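Local coordinates for NS3-like protein (Alongshan virus, PDB 6M40) that probably unwinds RNA, driven by its ATP-hydrolysing activity, as the helicase domain of a larger flavivirus-like NS3 protein, at residues A[42-46]-A[142-146]; A[272-276]-A[324-328]. All blocks are in the same frame, centred on the assembly; numbering follows the deposited sequence.

Contact 1. Residues A[42-46]-A[142-146]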
loop_
_atom_site.group_PDB
_atom_site.type_symbol
_atom_site.label_atom_id
_atom_site.label_comp_id
_atom_site.label_asym_id
_atom_site.label_seq_id
_atom_site.Cartn_x
_atom_site.Cartn_y
_atom_site.Cartn_z
ATOM N N LEU A 42 -5.117 22.286 -12.649
ATOM C CA LEU A 42 -5.705 22.588 -11.348
ATOM C C LEU A 42 -5.242 23.924 -10.777
ATOM O O LEU A 42 -5.832 24.391 -9.799
ATOM C CB LEU A 42 -5.385 21.474 -10.341
ATOM C CG LEU A 42 -6.090 20.119 -10.524
ATOM C CD1 LEU A 42 -5.645 19.125 -9.452
ATOM C CD2 LEU A 42 -7.609 20.251 -10.532
HETATM N N MSE A 43 -4.217 24.547 -11.357
HETATM C CA MSE A 43 -3.828 25.903 -10.972
HETATM C C MSE A 43 -4.769 26.920 -11.618
HETATM O O MSE A 43 -4.572 28.132 -11.514
HETATM C CB MSE A 43 -2.371 26.172 -11.356
HETATM C CG MSE A 43 -1.378 25.341 -10.544
HETATM SE SE MSE A 43 -1.521 25.583 -8.606
HETATM C CE MSE A 43 -0.787 27.379 -8.453
ATOM N N THR A 44 -5.803 26.400 -12.279
ATOM C CA THR A 44 -6.853 27.252 -12.823
ATOM C C THR A 44 -7.560 28.025 -11.717
ATOM O O THR A 44 -7.689 29.252 -11.786
ATOM C CB THR A 44 -7.865 26.399 -13.591
ATOM O OG1 THR A 44 -7.265 25.878 -14.783
ATOM C CG2 THR A 44 -9.102 27.218 -13.957
ATOM N N TRP A 45 -8.019 27.314 -10.679
ATOM C CA TRP A 45 -8.909 27.863 -9.666
ATOM C C TRP A 45 -8.368 27.791 -8.245
ATOM O O TRP A 45 -8.913 28.467 -7.371
ATOM C CB TRP A 45 -10.269 27.133 -9.695
ATOM C CG TRP A 45 -10.141 25.626 -9.824
ATOM C CD1 TRP A 45 -9.517 24.780 -8.954
ATOM C CD2 TRP A 45 -10.650 24.803 -10.885
ATOM N NE1 TRP A 45 -9.598 23.485 -9.409
ATOM C CE2 TRP A 45 -10.290 23.471 -10.591
ATOM C CE3 TRP A 45 -11.373 25.062 -12.054
ATOM C CZ2 TRP A 45 -10.627 22.404 -11.421
ATOM C CZ3 TRP A 45 -11.708 23.996 -12.880
ATOM C CH2 TRP A 45 -11.334 22.685 -12.558
ATOM N N SER A 46 -7.338 26.992 -7.982
ATOM C CA SER A 46 -6.819 26.818 -6.636
ATOM C C SER A 46 -5.378 27.315 -6.559
ATOM O O SER A 46 -4.708 27.506 -7.578
ATOM C CB SER A 46 -6.901 25.348 -6.197
ATOM O OG SER A 46 -5.834 24.587 -6.738
ATOM N N LYS A 142 -13.485 25.410 -3.915
ATOM C CA LYS A 142 -12.853 25.857 -5.152
ATOM C C LYS A 142 -11.575 25.067 -5.392
ATOM O O LYS A 142 -10.492 25.610 -5.621
ATOM C CB LYS A 142 -12.600 27.361 -5.105
ATOM C CG LYS A 142 -13.855 28.169 -5.411
ATOM C CD LYS A 142 -13.804 29.567 -4.830
ATOM C CE LYS A 142 -15.189 30.034 -4.403
ATOM N NZ LYS A 142 -15.113 31.010 -3.282
ATOM N N ALA A 143 -11.708 23.744 -5.340
ATOM C CA ALA A 143 -10.597 22.830 -5.553
ATOM C C ALA A 143 -11.167 21.488 -5.992
ATOM O O ALA A 143 -12.349 21.203 -5.795
ATOM C CB ALA A 143 -9.747 22.680 -4.288
ATOM N N ALA A 144 -10.310 20.669 -6.593
ATOM C CA ALA A 144 -10.688 19.347 -7.066
ATOM C C ALA A 144 -9.645 18.331 -6.617
ATOM O O ALA A 144 -8.558 18.689 -6.148
ATOM C CB ALA A 144 -10.824 19.322 -8.597
ATOM N N CYS A 145 -9.992 17.047 -6.763
ATOM C CA CYS A 145 -9.074 15.940 -6.529
ATOM C C CYS A 145 -8.961 15.113 -7.803
ATOM O O CYS A 145 -9.905 15.023 -8.589
ATOM C CB CYS A 145 -9.545 15.056 -5.359
ATOM S SG CYS A 145 -8.563 13.562 -5.045
ATOM N N ILE A 146 -7.800 14.499 -7.997
ATOM C CA ILE A 146 -7.586 13.558 -9.083
ATOM C C ILE A 146 -7.065 12.265 -8.469
ATOM O O ILE A 146 -5.924 12.212 -7.990
ATOM C CB ILE A 146 -6.621 14.097 -10.144
ATOM C CG1 ILE A 146 -7.253 15.301 -10.848
ATOM C CG2 ILE A 146 -6.287 13.011 -11.161
ATOM C CD1 ILE A 146 -6.385 15.930 -11.897
#
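The main bump in this contact is the methyl group of Ala144. It fits into a hollow between two side chains of residues 42-46. Leu42 forms one wall, with CD2 3.9 Å from Ala144 CB. The indole of Trp45 forms the other, with CZ2 4.2 Å from Ala144 CB. The walls also touch each other, Leu42 CD2 lying 3.8 Å from Trp45 CZ2. The hollow is small, and a methyl suits it.

Further along the strand, Ile146 fills the next space. Its CD1 meets Leu42 CD1 at 4.1 Å, so Leu42 sits over both Ala144 and Ile146. Cys145, between them, points away, as strand alternation requires.

At the other end the indole lies across the backbone. Trp45 CD1 is 3.6 Å from Lys142 O, and Trp45 NE1 is 4.0 Å from Ala143 CA. Ser46 covers the same carbonyl, with CB 3.6 Å from Lys142 O. The far end of the Lys142 side chain leads away. The two segments are held by shape and apolar packing, with about 270 Å² buried between them.

Strand 111-116 runs beside strand 145-149 in the sheet, and Leu42 also packs on its Val114. Ser112 OG is hydrogen-bonded to Ala144 N.

Residues 42-46 form the turn between helix 31-42 and strand 48-53. Residues 142-146 lead into strand 145-149, next to the edge strand of the parallel sheet. The arrangement is typical of a P-loop NTPase core, here the Flavivirus DEAD domain, where a helix-to-strand turn packs over neighbouring strands at their N-terminal ends.

Contact 2. Residues A[272-276]-A[324-328]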
loop_
_atom_site.group_PDB
_atom_site.type_symbol
_atom_site.label_atom_id
_atom_site.label_comp_id
_atom_site.label_asym_id
_atom_site.label_seq_id
_atom_site.Cartn_x
_atom_site.Cartn_y
_atom_site.Cartn_z
ATOM N N TYR A 272 0.289 -12.545 3.478
ATOM C CA TYR A 272 0.207 -12.749 4.924
ATOM C C TYR A 272 -0.567 -11.573 5.523
ATOM O O TYR A 272 0.007 -10.639 6.083
ATOM C CB TYR A 272 1.618 -12.893 5.541
ATOM C CG TYR A 272 1.632 -13.171 7.031
ATOM C CD1 TYR A 272 1.176 -14.384 7.539
ATOM C CD2 TYR A 272 2.119 -12.226 7.925
ATOM C CE1 TYR A 272 1.189 -14.642 8.890
ATOM C CE2 TYR A 272 2.139 -12.477 9.290
ATOM C CZ TYR A 272 1.675 -13.686 9.765
ATOM O OH TYR A 272 1.690 -13.945 11.120
ATOM N N HIS A 273 -1.891 -11.631 5.399
ATOM C CA HIS A 273 -2.741 -10.697 6.106
ATOM C C HIS A 273 -2.768 -11.021 7.595
ATOM O O HIS A 273 -2.474 -12.139 8.026
ATOM C CB HIS A 273 -4.189 -10.755 5.612
ATOM C CG HIS A 273 -4.381 -10.346 4.188
ATOM N ND1 HIS A 273 -4.389 -11.251 3.147
ATOM C CD2 HIS A 273 -4.618 -9.133 3.632
ATOM C CE1 HIS A 273 -4.603 -10.611 2.009
ATOM N NE2 HIS A 273 -4.741 -9.324 2.276
ATOM N N TYR A 274 -3.146 -10.020 8.381
ATOM C CA TYR A 274 -3.792 -10.232 9.668
ATOM C C TYR A 274 -5.290 -10.016 9.472
ATOM O O TYR A 274 -5.705 -9.123 8.727
ATOM C CB TYR A 274 -3.232 -9.297 10.737
ATOM C CG TYR A 274 -1.916 -9.775 11.338
ATOM C CD1 TYR A 274 -1.901 -10.792 12.282
ATOM C CD2 TYR A 274 -0.695 -9.213 10.960
ATOM C CE1 TYR A 274 -0.705 -11.239 12.841
ATOM C CE2 TYR A 274 0.495 -9.651 11.511
ATOM C CZ TYR A 274 0.483 -10.665 12.451
ATOM O OH TYR A 274 1.660 -11.112 13.008
ATOM N N LEU A 275 -6.099 -10.863 10.113
ATOM C CA LEU A 275 -7.545 -10.883 9.908
ATOM C C LEU A 275 -8.257 -10.804 11.252
ATOM O O LEU A 275 -7.751 -11.295 12.264
ATOM C CB LEU A 275 -8.000 -12.163 9.153
ATOM C CG LEU A 275 -7.422 -12.336 7.749
ATOM C CD1 LEU A 275 -7.741 -13.684 7.098
ATOM C CD2 LEU A 275 -7.931 -11.202 6.860
ATOM N N VAL A 276 -9.442 -10.195 11.255
ATOM C CA VAL A 276 -10.239 -10.068 12.476
ATOM C C VAL A 276 -11.027 -11.355 12.693
ATOM O O VAL A 276 -11.749 -11.809 11.796
ATOM C CB VAL A 276 -11.182 -8.857 12.387
ATOM C CG1 VAL A 276 -11.935 -8.693 13.700
ATOM C CG2 VAL A 276 -10.423 -7.592 12.038
ATOM N N HIS A 324 -9.429 -8.155 1.363
ATOM C CA HIS A 324 -10.077 -9.327 1.928
ATOM C C HIS A 324 -11.184 -8.869 2.877
ATOM O O HIS A 324 -10.985 -7.925 3.647
ATOM C CB HIS A 324 -9.067 -10.196 2.670
ATOM C CG HIS A 324 -9.660 -11.441 3.255
ATOM N ND1 HIS A 324 -10.526 -11.413 4.325
ATOM C CD2 HIS A 324 -9.522 -12.744 2.919
ATOM C CE1 HIS A 324 -10.885 -12.644 4.632
ATOM N NE2 HIS A 324 -10.292 -13.471 3.793
ATOM N N PRO A 325 -12.346 -9.523 2.863
ATOM C CA PRO A 325 -13.538 -8.938 3.497
ATOM C C PRO A 325 -13.371 -8.502 4.947
ATOM O O PRO A 325 -14.018 -7.525 5.355
ATOM C CB PRO A 325 -14.588 -10.059 3.367
ATOM C CG PRO A 325 -13.836 -11.277 2.805
ATOM C CD PRO A 325 -12.677 -10.724 2.074
ATOM N N ASP A 326 -12.562 -9.182 5.753
ATOM C CA ASP A 326 -12.381 -8.783 7.143
ATOM C C ASP A 326 -10.890 -8.778 7.476
ATOM O O ASP A 326 -10.421 -9.453 8.392
ATOM C CB ASP A 326 -13.197 -9.674 8.087
ATOM C CG ASP A 326 -13.130 -11.126 7.717
ATOM O OD1 ASP A 326 -12.018 -11.614 7.449
ATOM O OD2 ASP A 326 -14.185 -11.788 7.708
ATOM N N SER A 327 -10.141 -7.982 6.713
ATOM C CA SER A 327 -8.748 -7.721 7.033
ATOM C C SER A 327 -8.650 -6.598 8.055
ATOM O O SER A 327 -9.439 -5.646 8.055
ATOM C CB SER A 327 -7.953 -7.359 5.778
ATOM O OG SER A 327 -8.264 -6.052 5.313
ATOM N N VAL A 328 -7.676 -6.731 8.955
ATOM C CA VAL A 328 -7.553 -5.759 10.024
ATOM C C VAL A 328 -7.218 -4.362 9.519
ATOM O O VAL A 328 -7.437 -3.384 10.241
ATOM C CB VAL A 328 -6.496 -6.196 11.058
ATOM C CG1 VAL A 328 -5.124 -6.247 10.418
ATOM C CG2 VAL A 328 -6.502 -5.244 12.248
#
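This is an isolated antiparallel beta bridge, joining the end of strand 264-276 to the turn that starts helix 328-339. It pairs Leu275 with Ser327, a non-hydrogen-bonded pair with CA atoms 4.4 Å apart. His273 comes first along the strand. His324 CB lies over one face of the His273 ring, 4.4 Å from His273 NE2. Tyr274 follows. Tyr274 O accepts a nearly straight hydrogen bond from Val328 N, 3.1 Å, and Tyr274 CB packs on Val328 CG1 at 3.6 Å. Leu275 sits between the bridge's two hydrogen bonds and also touches Val284 and Thr286 on strand 281-287. Leu275 CD2 makes a CH-pi contact over the His324 ring, 4.0 Å from the centroid. Val276 CG2 lies 4.0 Å from Val328 CA, and Val276 also packs on Val351 and Ala354 of helix 349-357. Ser327 is the N-cap residue of helix 328-339, and its OG is hydrogen-bonded to Thr329 OG1. The second hydrogen bond of the bridge runs from Val276 N to Asp326 O, 3.1 Å.

How the contacts relate
From the N terminus, the chain first builds the six-stranded parallel sheet. Contact 1 closes a loop of 95 residues there, which includes strands 48-53, 72-75, 88-92 and 111-116 of that sheet. The chain then enters the mixed sheet. Contact 2 closes a shorter loop of 47 residues, running through strand 281-287, helix 290-297 and strand 306-311. The two loops are in series and neither nest nor cross. Contact 1 lies within one domain. Contact 2 ties the second sheet to the helical region that begins with helix 328-339. Their centres are 36 Å apart, on opposite sides of the chain's centre, and their nearest atoms are about 22 Å apart.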